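Local coordinates for protein arylamine n-acetyltransferase (Mycobacterium smegmatis, PDB 1W5R) that catalyses transfer of an acetyl group to arylamine substrates, probably from acetyl-coenzyme A and probably through a catalytic triad, one residue of which is engineered here, at residues Leu25-Leu28 and His29-Ala33; Leu249-Ile252 and Val253-Gly257; Ala230-Ser234 and Gly235-His239. The protein carries 1 engineered substitution. All coordinates share one frame; numbering follows the deposited sequence.

Contact 1. Residues Leu25-Leu28 and His29-Ala33; sequences LGTL and HAIVA
L25 and H29, one helical turn apart, meet where the leucine branch crosses the imidazole obliquely: L25 CG is 3.8 Å from H29 CD2, and L25 CD1 comes almost as close to CD2 and NE2. The first torsion of H29 (chi1 -76°) sets CG beside its own backbone N and swings the ring back toward the preceding turn. CD2 then faces the carbonyl of L25 in the plane of the ring, with H29 CD2 to L25 O at 3.1 Å, while the same oxygen accepts the main-chain bond from H29 N at 3.1 Å. Two residues on, T27 and I31 run side by side. T27 CG2 sits 3.7 Å from I31 CD1, the tip of an extended isoleucine chain (chi2 -178°), and I31 CG1 passes over T27 O. The methyl of T27 takes up this packing because its hydroxyl turns the other way, to a hydrogen bond with R22 O. V32 places CG2 3.3 Å from L28 O, the acceptor for V32 N. The side chains of L28, I31 and V32 meet L84, L80 and L87 of helix 73-87 and V129 of strand 127-129. These i to i+4 contacts and successive main-chain bonds are those of a regular alpha-helix, here the first turns of helix 25-38, with L28, I31 and V32 on the buried side.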
loop_
_atom_site.group_PDB
_atom_site.type_symbol
_atom_site.label_atom_id
_atom_site.label_comp_id
_atom_site.label_asym_id
_atom_site.label_seq_id
_atom_site.Cartn_x
_atom_site.Cartn_y
_atom_site.Cartn_z
ATOM N N LEU A 25 7.513 34.470 10.089
ATOM C CA LEU A 25 7.656 33.040 10.365
ATOM C C LEU A 25 6.424 32.217 9.969
ATOM O O LEU A 25 6.559 31.130 9.413
ATOM C CB LEU A 25 8.035 32.807 11.829
ATOM C CG LEU A 25 8.453 31.386 12.229
ATOM C CD1 LEU A 25 9.701 30.923 11.474
ATOM C CD2 LEU A 25 8.677 31.313 13.731
ATOM N N GLY A 26 5.228 32.734 10.245
ATOM C CA GLY A 26 3.985 32.068 9.848
ATOM C C GLY A 26 3.909 31.791 8.355
ATOM O O GLY A 26 3.498 30.708 7.927
ATOM N N THR A 27 4.327 32.772 7.561
ATOM C CA THR A 27 4.349 32.638 6.106
ATOM C C THR A 27 5.356 31.564 5.685
ATOM O O THR A 27 5.070 30.772 4.795
ATOM C CB THR A 27 4.692 33.970 5.418
ATOM O OG1 THR A 27 3.644 34.909 5.669
ATOM C CG2 THR A 27 4.849 33.794 3.903
ATOM N N LEU A 28 6.518 31.552 6.333
ATOM C CA LEU A 28 7.554 30.570 6.009
ATOM C C LEU A 28 7.018 29.154 6.196
ATOM O O LEU A 28 7.194 28.292 5.318
ATOM C CB LEU A 28 8.812 30.808 6.839
ATOM C CG LEU A 28 10.066 30.020 6.421
ATOM C CD1 LEU A 28 10.488 30.322 4.984
ATOM C CD2 LEU A 28 11.188 30.321 7.390
ATOM N N HIS A 29 6.333 28.911 7.309
ATOM C CA HIS A 29 5.691 27.609 7.535
ATOM C C HIS A 29 4.644 27.279 6.459
ATOM O O HIS A 29 4.599 26.169 5.924
ATOM C CB HIS A 29 5.040 27.569 8.924
ATOM C CG HIS A 29 6.013 27.392 10.045
ATOM N ND1 HIS A 29 6.310 26.159 10.583
ATOM C CD2 HIS A 29 6.762 28.291 10.728
ATOM C CE1 HIS A 29 7.197 26.306 11.550
ATOM N NE2 HIS A 29 7.483 27.591 11.664
ATOM N N ALA A 30 3.793 28.249 6.137
ATOM C CA ALA A 30 2.727 28.021 5.165
ATOM C C ALA A 30 3.272 27.722 3.774
ATOM O O ALA A 30 2.765 26.834 3.084
ATOM C CB ALA A 30 1.772 29.221 5.120
ATOM N N ILE A 31 4.301 28.465 3.367
ATOM C CA ILE A 31 4.893 28.266 2.041
ATOM C C ILE A 31 5.567 26.890 1.931
ATOM O O ILE A 31 5.365 26.193 0.947
ATOM C CB ILE A 31 5.868 29.401 1.681
ATOM C CG1 ILE A 31 5.081 30.691 1.405
ATOM C CG2 ILE A 31 6.729 29.024 0.461
ATOM C CD1 ILE A 31 5.938 31.861 0.983
ATOM N N VAL A 32 6.344 26.509 2.941
ATOM C CA VAL A 32 7.003 25.182 2.927
ATOM C C VAL A 32 5.941 24.075 2.790
ATOM O O VAL A 32 6.076 23.173 1.964
ATOM C CB VAL A 32 7.889 24.976 4.191
ATOM C CG1 VAL A 32 8.337 23.505 4.348
ATOM C CG2 VAL A 32 9.108 25.888 4.155
ATOM N N ALA A 33 4.868 24.157 3.578
ATOM C CA ALA A 33 3.824 23.141 3.528
ATOM C C ALA A 33 3.123 23.092 2.165
ATOM O O ALA A 33 2.834 22.021 1.636
ATOM C CB ALA A 33 2.801 23.364 4.660
#

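Contact 2. Residues Leu249-Ile252 and Val253-Gly257; sequences LDAI and VNRFG
A251 O receives two main-chain bonds, from R255 N at 2.8 Å and from F256 N at 3.0 Å. The second is the straighter (N-H...O 150° against 133°), and it gives a wider pi-type turn at 253-255. Before that, V253 N to L249 O and N254 N to D250 O are ordinary i to i+4 bonds, and after it the chain leaves through G257 with positive phi. Carbon-to-carbonyl contacts follow the same turns: V253 CG2 rests 3.3 Å from L249 O, and F256, with CG beside its backbone N (chi1 -69°), sets CD1 3.5 Å from A251 O. The nonpolar group begins with A251 CB, which touches R255 CD at 4.0 Å, against the extended arginine chain, whose end leads away; R255 packs on R233 of the second subunit. The ring of F256 is buried among Y222, L224, V213 and V215. Among the polar groups, the side chains of D250 and N254 cross at about a right angle on the exposed side. The chemistry is therefore divided: the shared carbonyl of A251 satisfies the two amides of the widened turn, while the F256 ring packs the last turn against strands 212-216 and 220-225.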
loop_
_atom_site.group_PDB
_atom_site.type_symbol
_atom_site.label_atom_id
_atom_site.label_comp_id
_atom_site.label_asym_id
_atom_site.label_seq_id
_atom_site.Cartn_x
_atom_site.Cartn_y
_atom_site.Cartn_z
ATOM N N LEU A 249 4.218 5.354 -15.272
ATOM C CA LEU A 249 3.817 6.577 -15.950
ATOM C C LEU A 249 2.447 7.106 -15.527
ATOM O O LEU A 249 2.266 8.318 -15.366
ATOM C CB LEU A 249 3.907 6.418 -17.472
ATOM C CG LEU A 249 5.193 6.931 -18.116
ATOM C CD1 LEU A 249 6.363 6.011 -17.846
ATOM C CD2 LEU A 249 4.986 7.129 -19.614
ATOM N N ASP A 250 1.481 6.202 -15.319
ATOM C CA ASP A 250 0.186 6.630 -14.792
ATOM C C ASP A 250 0.327 7.277 -13.413
ATOM O O ASP A 250 -0.307 8.293 -13.148
ATOM C CB ASP A 250 -0.830 5.485 -14.735
ATOM C CG ASP A 250 -2.096 5.873 -13.969
ATOM O OD1 ASP A 250 -2.279 5.372 -12.837
ATOM O OD2 ASP A 250 -2.889 6.707 -14.473
ATOM N N ALA A 251 1.162 6.692 -12.546
ATOM C CA ALA A 251 1.406 7.252 -11.216
ATOM C C ALA A 251 2.043 8.634 -11.338
ATOM O O ALA A 251 1.628 9.582 -10.673
ATOM C CB ALA A 251 2.281 6.317 -10.385
ATOM N N ILE A 252 3.028 8.745 -12.230
ATOM C CA ILE A 252 3.728 10.009 -12.447
ATOM C C ILE A 252 2.743 11.130 -12.818
ATOM O O ILE A 252 2.782 12.222 -12.261
ATOM C CB ILE A 252 4.834 9.836 -13.511
ATOM C CG1 ILE A 252 6.014 9.043 -12.930
ATOM C CG2 ILE A 252 5.309 11.193 -14.052
ATOM C CD1 ILE A 252 7.060 8.636 -13.968
ATOM N N VAL A 253 1.833 10.829 -13.737
ATOM C CA VAL A 253 0.882 11.835 -14.230
ATOM C C VAL A 253 -0.248 12.124 -13.229
ATOM O O VAL A 253 -0.569 13.283 -12.953
ATOM C CB VAL A 253 0.291 11.407 -15.599
ATOM C CG1 VAL A 253 -0.712 12.439 -16.109
ATOM C CG2 VAL A 253 1.396 11.223 -16.612
ATOM N N ASN A 254 -0.828 11.065 -12.681
ATOM C CA ASN A 254 -2.075 11.181 -11.918
ATOM C C ASN A 254 -1.945 11.152 -10.393
ATOM O O ASN A 254 -2.771 11.742 -9.686
ATOM C CB ASN A 254 -3.085 10.145 -12.421
ATOM C CG ASN A 254 -3.472 10.381 -13.873
ATOM O OD1 ASN A 254 -3.213 9.551 -14.739
ATOM N ND2 ASN A 254 -4.062 11.538 -14.148
ATOM N N ARG A 255 -0.927 10.463 -9.882
ATOM C CA ARG A 255 -0.606 10.545 -8.461
ATOM C C ARG A 255 0.254 11.781 -8.179
ATOM O O ARG A 255 -0.015 12.535 -7.239
ATOM C CB ARG A 255 0.130 9.290 -7.983
ATOM C CG ARG A 255 -0.725 8.044 -7.738
ATOM C CD ARG A 255 0.146 6.985 -7.056
ATOM N NE ARG A 255 -0.597 5.829 -6.562
ATOM C CZ ARG A 255 -0.889 5.601 -5.283
ATOM N NH1 ARG A 255 -0.519 6.460 -4.337
ATOM N NH2 ARG A 255 -1.560 4.508 -4.947
ATOM N N PHE A 256 1.287 11.991 -8.996
ATOM C CA PHE A 256 2.274 13.033 -8.713
ATOM C C PHE A 256 2.046 14.356 -9.452
ATOM O O PHE A 256 2.734 15.350 -9.199
ATOM C CB PHE A 256 3.691 12.495 -8.947
ATOM C CG PHE A 256 4.123 11.467 -7.936
ATOM C CD1 PHE A 256 4.184 10.117 -8.274
ATOM C CD2 PHE A 256 4.473 11.850 -6.643
ATOM C CE1 PHE A 256 4.603 9.154 -7.335
ATOM C CE2 PHE A 256 4.873 10.913 -5.703
ATOM C CZ PHE A 256 4.949 9.556 -6.045
ATOM N N GLY A 257 1.083 14.370 -10.368
ATOM C CA GLY A 257 0.678 15.610 -11.037
ATOM C C GLY A 257 1.680 16.197 -12.016
ATOM O O GLY A 257 1.700 17.416 -12.230
#

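Contact 3. Residues Ala230-Ser234 and Gly235-His239; sequences AVHRS and GATEH
R233 and E238 form a diagonal salt bridge across the hairpin, R233 NE to E238 OE2 at 2.9 Å. The carboxylate comes in at the edge of the guanidinium, the two planes 28° apart, but the hydrogen bond within the bridge is bent (N-H...O 129°) and weak. E238 CG lies beside its backbone N (chi1 -47°), and the chain, extended beyond CG, carries the carboxylate to the arginine. On the way its aliphatic part packs alongside V231, CB to CB 3.8 Å. On the opposite face of the ribbon, H232 CD2 touches T237 CG2 at 3.6 Å, and the methyl of A230 approaches the ring edge of H239, A230 CB to H239 ND1 3.8 Å. Backbone pairing sets the last three pairs opposite one another: V231 with E238 is hydrogen-bonded (V231 N to E238 O and E238 N to V231 O, both 2.8 Å), H232 with T237 and A230 with H239 non-hydrogen-bonded. R233 N binds A236 O; the return bond, A236 N to R233 O at 3.4 Å, is weak and spans the type II turn. G235 has positive phi, which favours glycine at this corner. Farther out, V231 and R233 pack on A220 and Y222 of strand 220-225, which bonds through its backbone to A230 and H232. Strand 236-242 is outermost in its sheet within the chain, yet A236 to H239 pair in an antiparallel ladder with a strand of the second subunit, so this hairpin carries the sheet across the dimer interface.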
loop_
_atom_site.group_PDB
_atom_site.type_symbol
_atom_site.label_atom_id
_atom_site.label_comp_id
_atom_site.label_asym_id
_atom_site.label_seq_id
_atom_site.Cartn_x
_atom_site.Cartn_y
_atom_site.Cartn_z
ATOM N N ALA A 230 6.902 3.880 -2.132
ATOM C CA ALA A 230 6.795 3.802 -0.672
ATOM C C ALA A 230 5.906 4.923 -0.135
ATOM O O ALA A 230 6.007 6.081 -0.575
ATOM C CB ALA A 230 8.175 3.883 -0.027
ATOM N N VAL A 231 5.052 4.583 0.823
ATOM C CA VAL A 231 4.216 5.563 1.498
ATOM C C VAL A 231 4.447 5.408 3.003
ATOM O O VAL A 231 4.313 4.316 3.550
ATOM C CB VAL A 231 2.708 5.362 1.173
ATOM C CG1 VAL A 231 1.891 6.492 1.790
ATOM C CG2 VAL A 231 2.467 5.274 -0.340
ATOM N N HIS A 232 4.816 6.493 3.666
ATOM C CA HIS A 232 4.922 6.509 5.117
ATOM C C HIS A 232 3.796 7.364 5.678
ATOM O O HIS A 232 3.686 8.553 5.368
ATOM C CB HIS A 232 6.287 7.064 5.560
ATOM C CG HIS A 232 7.410 6.084 5.428
ATOM N ND1 HIS A 232 8.658 6.302 5.973
ATOM C CD2 HIS A 232 7.477 4.884 4.807
ATOM C CE1 HIS A 232 9.443 5.276 5.699
ATOM N NE2 HIS A 232 8.752 4.403 4.989
ATOM N N ARG A 233 2.939 6.735 6.479
ATOM C CA ARG A 233 1.817 7.410 7.109
ATOM C C ARG A 233 1.919 7.129 8.598
ATOM O O ARG A 233 2.698 6.279 9.023
ATOM C CB ARG A 233 0.487 6.839 6.621
ATOM C CG ARG A 233 0.233 6.889 5.147
ATOM C CD ARG A 233 -1.039 6.113 4.816
ATOM N NE ARG A 233 -1.444 6.333 3.431
ATOM C CZ ARG A 233 -2.139 7.387 3.014
ATOM N NH1 ARG A 233 -2.525 8.329 3.878
ATOM N NH2 ARG A 233 -2.451 7.498 1.732
ATOM N N SER A 234 1.122 7.831 9.392
ATOM C CA SER A 234 1.119 7.566 10.818
ATOM C C SER A 234 0.546 6.155 11.060
ATOM O O SER A 234 -0.575 5.857 10.661
ATOM C CB SER A 234 0.336 8.644 11.560
ATOM O OG SER A 234 0.582 8.544 12.952
ATOM N N GLY A 235 1.358 5.285 11.650
ATOM C CA GLY A 235 0.902 3.941 12.024
ATOM C C GLY A 235 1.148 2.835 11.006
ATOM O O GLY A 235 0.901 1.663 11.307
ATOM N N ALA A 236 1.643 3.179 9.818
ATOM C CA ALA A 236 1.797 2.188 8.745
ATOM C C ALA A 236 2.740 2.645 7.656
ATOM O O ALA A 236 2.865 3.853 7.380
ATOM C CB ALA A 236 0.435 1.863 8.120
ATOM N N THR A 237 3.394 1.674 7.034
ATOM C CA THR A 237 4.131 1.905 5.804
ATOM C C THR A 237 3.372 1.154 4.717
ATOM O O THR A 237 2.706 0.155 5.011
ATOM C CB THR A 237 5.564 1.366 5.929
ATOM O OG1 THR A 237 6.245 2.076 6.969
ATOM C CG2 THR A 237 6.345 1.521 4.639
ATOM N N GLU A 238 3.437 1.658 3.487
ATOM C CA GLU A 238 2.898 0.965 2.318
ATOM C C GLU A 238 3.975 0.842 1.263
ATOM O O GLU A 238 4.760 1.774 1.053
ATOM C CB GLU A 238 1.716 1.722 1.720
ATOM C CG GLU A 238 0.677 2.176 2.722
ATOM C CD GLU A 238 -0.454 2.967 2.092
ATOM O OE1 GLU A 238 -0.524 3.064 0.840
ATOM O OE2 GLU A 238 -1.285 3.492 2.859
ATOM N N HIS A 239 4.020 -0.311 0.612
ATOM C CA HIS A 239 4.892 -0.520 -0.523
ATOM C C HIS A 239 4.062 -0.976 -1.704
ATOM O O HIS A 239 3.510 -2.076 -1.689
ATOM C CB HIS A 239 6.014 -1.505 -0.181
ATOM C CG HIS A 239 6.954 -0.992 0.870
ATOM N ND1 HIS A 239 7.651 0.189 0.732
ATOM C CD2 HIS A 239 7.301 -1.492 2.081
ATOM C CE1 HIS A 239 8.386 0.395 1.809
ATOM N NE2 HIS A 239 8.192 -0.611 2.645
#

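How the contacts relate
Contact 3 and contact 2 follow each other in the chain, since strand 236-242 leads into helix 245-255. Their centres are 19 Å apart and their nearest atoms about 5 Å, without touching. They share Y222 of strand 220-225, a neighbour of R233 as well as of R255 and F256. Contact 3 joins the second subunit in a beta ladder, and contact 2 reaches it through R255. Contact 1 stands apart, with centres 26 Å from contact 2 and 25 Å from contact 3 and nearest atoms about 13 and 14 Å away. It packs instead on the later part of helix 73-87, whose first residue is the engineered glutamine replacing the catalytic cysteine.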